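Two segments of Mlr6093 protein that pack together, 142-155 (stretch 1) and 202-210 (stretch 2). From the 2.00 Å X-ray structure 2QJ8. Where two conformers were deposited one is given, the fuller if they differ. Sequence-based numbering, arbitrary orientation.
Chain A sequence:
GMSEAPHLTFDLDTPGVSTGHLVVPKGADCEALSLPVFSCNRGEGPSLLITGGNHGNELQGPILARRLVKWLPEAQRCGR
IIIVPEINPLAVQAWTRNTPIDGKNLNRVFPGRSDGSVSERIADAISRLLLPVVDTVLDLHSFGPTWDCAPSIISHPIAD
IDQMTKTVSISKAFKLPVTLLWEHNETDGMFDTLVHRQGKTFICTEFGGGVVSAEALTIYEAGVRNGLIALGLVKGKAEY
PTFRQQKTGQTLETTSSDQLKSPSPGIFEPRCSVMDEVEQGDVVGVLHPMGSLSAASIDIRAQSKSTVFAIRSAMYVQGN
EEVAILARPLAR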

# COMPACT_ATOMS: atom_id res chain seq x y z
N SER A 142 4.62 11.71 0.46
CA SER A 142 3.88 10.51 0.74
C SER A 142 2.65 10.89 1.53
O SER A 142 2.78 11.32 2.65
CB SER A 142 4.70 9.55 1.58
OG SER A 142 3.93 8.40 1.88
N PHE A 143 1.48 10.76 0.93
CA PHE A 143 0.26 11.06 1.66
C PHE A 143 0.06 9.99 2.77
O PHE A 143 -0.27 10.33 3.91
CB PHE A 143 -0.93 11.12 0.71
CG PHE A 143 -2.14 11.73 1.31
CD1 PHE A 143 -2.22 13.11 1.46
CD2 PHE A 143 -3.19 10.94 1.76
CE1 PHE A 143 -3.32 13.70 2.01
CE2 PHE A 143 -4.30 11.52 2.33
CZ PHE A 143 -4.36 12.91 2.44
N GLY A 144 0.34 8.73 2.43
CA GLY A 144 0.25 7.59 3.36
C GLY A 144 0.02 6.36 2.49
O GLY A 144 -0.87 6.43 1.64
N PRO A 145 0.80 5.25 2.67
CA PRO A 145 0.54 4.04 1.82
C PRO A 145 -0.75 3.28 2.16
O PRO A 145 -1.15 2.38 1.45
CB PRO A 145 1.71 3.10 2.09
CG PRO A 145 2.47 3.67 3.13
CD PRO A 145 1.88 4.98 3.63
N THR A 146 -1.36 3.63 3.28
CA THR A 146 -2.65 3.10 3.67
C THR A 146 -3.80 3.97 3.13
O THR A 146 -4.96 3.73 3.47
CB THR A 146 -2.75 3.06 5.17
OG1 THR A 146 -2.60 4.38 5.70
CG2 THR A 146 -1.70 2.10 5.77
N TRP A 147 -3.49 4.99 2.33
CA TRP A 147 -4.48 5.86 1.73
C TRP A 147 -4.36 5.79 0.22
O TRP A 147 -3.30 5.49 -0.31
CB TRP A 147 -4.22 7.32 2.08
CG TRP A 147 -4.52 7.76 3.44
CD1 TRP A 147 -3.67 7.72 4.51
CD2 TRP A 147 -5.72 8.39 3.89
NE1 TRP A 147 -4.28 8.27 5.61
CE2 TRP A 147 -5.54 8.70 5.25
CE3 TRP A 147 -6.93 8.71 3.28
CZ2 TRP A 147 -6.54 9.31 6.02
CZ3 TRP A 147 -7.91 9.33 4.03
CH2 TRP A 147 -7.71 9.62 5.39
N ASP A 148 -5.49 6.02 -0.44
CA ASP A 148 -5.53 6.29 -1.86
C ASP A 148 -5.93 7.78 -1.87
O ASP A 148 -6.79 8.19 -1.09
CB ASP A 148 -6.60 5.47 -2.53
CG ASP A 148 -6.46 5.44 -4.03
OD1 ASP A 148 -5.40 5.81 -4.58
OD2 ASP A 148 -7.41 5.00 -4.70
N CYS A 149 -5.28 8.59 -2.69
CA CYS A 149 -5.64 9.98 -2.83
C CYS A 149 -5.48 10.40 -4.28
O CYS A 149 -4.78 9.74 -5.06
CB CYS A 149 -4.85 10.89 -1.89
SG CYS A 149 -3.13 11.14 -2.28
N ALA A 150 -6.15 11.49 -4.64
CA ALA A 150 -6.09 12.03 -5.98
C ALA A 150 -4.67 12.52 -6.31
O ALA A 150 -4.00 13.00 -5.40
CB ALA A 150 -7.05 13.21 -6.09
N PRO A 151 -4.21 12.39 -7.58
CA PRO A 151 -2.92 13.01 -7.95
C PRO A 151 -3.18 14.51 -7.89
O PRO A 151 -4.06 15.02 -8.58
CB PRO A 151 -2.66 12.52 -9.38
CG PRO A 151 -3.61 11.37 -9.58
CD PRO A 151 -4.81 11.69 -8.73
N SER A 152 -2.43 15.18 -7.03
CA SER A 152 -2.76 16.55 -6.65
C SER A 152 -1.64 17.33 -6.00
O SER A 152 -0.55 16.82 -5.82
CB SER A 152 -3.90 16.44 -5.58
OG SER A 152 -3.51 15.65 -4.47
N ILE A 153 -1.93 18.60 -5.74
CA ILE A 153 -1.13 19.46 -4.92
C ILE A 153 -2.08 19.95 -3.84
O ILE A 153 -3.19 20.33 -4.16
CB ILE A 153 -0.58 20.66 -5.71
CG1 ILE A 153 0.58 20.20 -6.62
CG2 ILE A 153 -0.10 21.73 -4.78
CD1 ILE A 153 0.94 21.17 -7.67
N ILE A 154 -1.65 19.88 -2.57
CA ILE A 154 -2.40 20.40 -1.43
C ILE A 154 -1.73 21.71 -1.05
O ILE A 154 -0.53 21.73 -0.77
CB ILE A 154 -2.40 19.48 -0.19
CG1 ILE A 154 -3.03 18.12 -0.51
CG2 ILE A 154 -3.15 20.15 1.02
CD1 ILE A 154 -3.01 17.16 0.66
N SER A 155 -2.51 22.79 -1.10
CA SER A 155 -2.11 24.15 -0.81
C SER A 155 -2.67 24.53 0.55
O SER A 155 -3.88 24.49 0.75
CB SER A 155 -2.73 25.13 -1.84
OG SER A 155 -2.23 24.93 -3.16
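Stretch 2 (202-210) FICTEFGGG

Stretch 2 runs as an extended strand from F202, passing into a glycine-rich end at G208, G209 and G210, and meets stretch 1 in two directions. Against the strand at S142 it lies roughly parallel, the axes crossing at -40° with a closest approach of 4.5 Å. S142 pairs with F207 (CA to CA 5.0 Å), and the register is fixed by F143 N donating to F207 O at 2.6 Å; water 1 joins S142 OG, G144 N and F207 O. The F143 ring meets E206 at its edge, CD1 lying 3.3 Å from OE1. A type I turn from G144 to W147 then reverses the chain around G209, whose N donates to G144 O (3.2 Å) and, weakly, to W147 O (2.7 Å). The close fit at P145, with its CA 3.7 Å from G209 CA, leaves no room for a CB on G209, which would clash with P145 O. D148 brings OD1 to 3.4 Å from G210 CA, and C149 sets SG 4.0 Å from E206 CB, while water 3 bridges C149 O to G208 N. From S152 the chain runs largely antiparallel to stretch 2 (128°). S152 O accepts from E206 N at 3.0 Å, I153 packs CD1 on I203 CG2 (3.8 Å), and I154 CD1 covers E206 CG at 3.6 Å.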

# COMPACT_ATOMS: atom_id res chain seq x y z
N PHE A 202 6.87 26.77 -1.86
CA PHE A 202 6.96 25.38 -1.46
C PHE A 202 5.75 24.65 -2.03
O PHE A 202 4.62 25.02 -1.71
CB PHE A 202 7.00 25.28 0.05
CG PHE A 202 7.10 23.88 0.59
CD1 PHE A 202 8.01 22.95 0.05
CD2 PHE A 202 6.36 23.50 1.71
CE1 PHE A 202 8.13 21.67 0.55
CE2 PHE A 202 6.48 22.21 2.24
CZ PHE A 202 7.37 21.29 1.65
N ILE A 203 6.01 23.65 -2.88
CA ILE A 203 4.98 22.86 -3.57
C ILE A 203 5.10 21.38 -3.19
O ILE A 203 6.17 20.80 -3.22
CB ILE A 203 5.03 23.12 -5.10
CG1 ILE A 203 4.59 24.57 -5.37
CG2 ILE A 203 4.12 22.23 -5.85
CD1 ILE A 203 4.72 24.96 -6.79
N CYS A 204 3.96 20.81 -2.75
CA CYS A 204 3.88 19.45 -2.29
C CYS A 204 2.91 18.65 -3.17
O CYS A 204 1.71 18.91 -3.13
CB CYS A 204 3.42 19.51 -0.84
SG CYS A 204 3.56 18.00 0.04
N THR A 205 3.43 17.72 -3.96
CA THR A 205 2.61 16.86 -4.82
C THR A 205 2.31 15.62 -3.99
O THR A 205 3.19 15.13 -3.30
CB THR A 205 3.32 16.50 -6.10
OG1 THR A 205 4.50 15.79 -5.77
CG2 THR A 205 3.71 17.76 -6.89
N GLU A 206 1.08 15.12 -4.04
CA GLU A 206 0.66 14.03 -3.16
C GLU A 206 0.58 12.68 -3.81
O GLU A 206 -0.11 12.52 -4.82
CB GLU A 206 -0.69 14.35 -2.53
CG GLU A 206 -0.70 15.58 -1.64
CD GLU A 206 0.20 15.53 -0.41
OE1 GLU A 206 0.52 14.43 0.09
OE2 GLU A 206 0.58 16.62 0.09
N PHE A 207 1.26 11.72 -3.18
CA PHE A 207 1.34 10.31 -3.59
C PHE A 207 0.73 9.45 -2.49
O PHE A 207 1.18 9.52 -1.33
CB PHE A 207 2.80 9.88 -3.82
CG PHE A 207 3.49 10.58 -5.00
CD1 PHE A 207 4.04 11.84 -4.86
CD2 PHE A 207 3.59 9.95 -6.24
CE1 PHE A 207 4.67 12.46 -5.93
CE2 PHE A 207 4.23 10.58 -7.31
CZ PHE A 207 4.75 11.85 -7.15
N GLY A 208 -0.32 8.70 -2.83
CA GLY A 208 -0.99 7.76 -1.91
C GLY A 208 -0.54 6.35 -2.27
O GLY A 208 0.11 6.16 -3.30
N GLY A 209 -0.87 5.38 -1.43
CA GLY A 209 -0.50 3.98 -1.68
C GLY A 209 -1.38 3.18 -2.63
O GLY A 209 -1.10 2.02 -2.86
N GLY A 210 -2.46 3.78 -3.15
CA GLY A 210 -3.37 3.11 -4.09
C GLY A 210 -2.94 3.30 -5.54
O GLY A 210 -3.77 3.23 -6.46
O HOH W 1 2.14 7.24 0.48
O HOH W 2 -3.06 6.82 -4.34
O HOH W 3 -1.74 8.86 -5.28
O HOH W 4 1.78 22.39 -1.70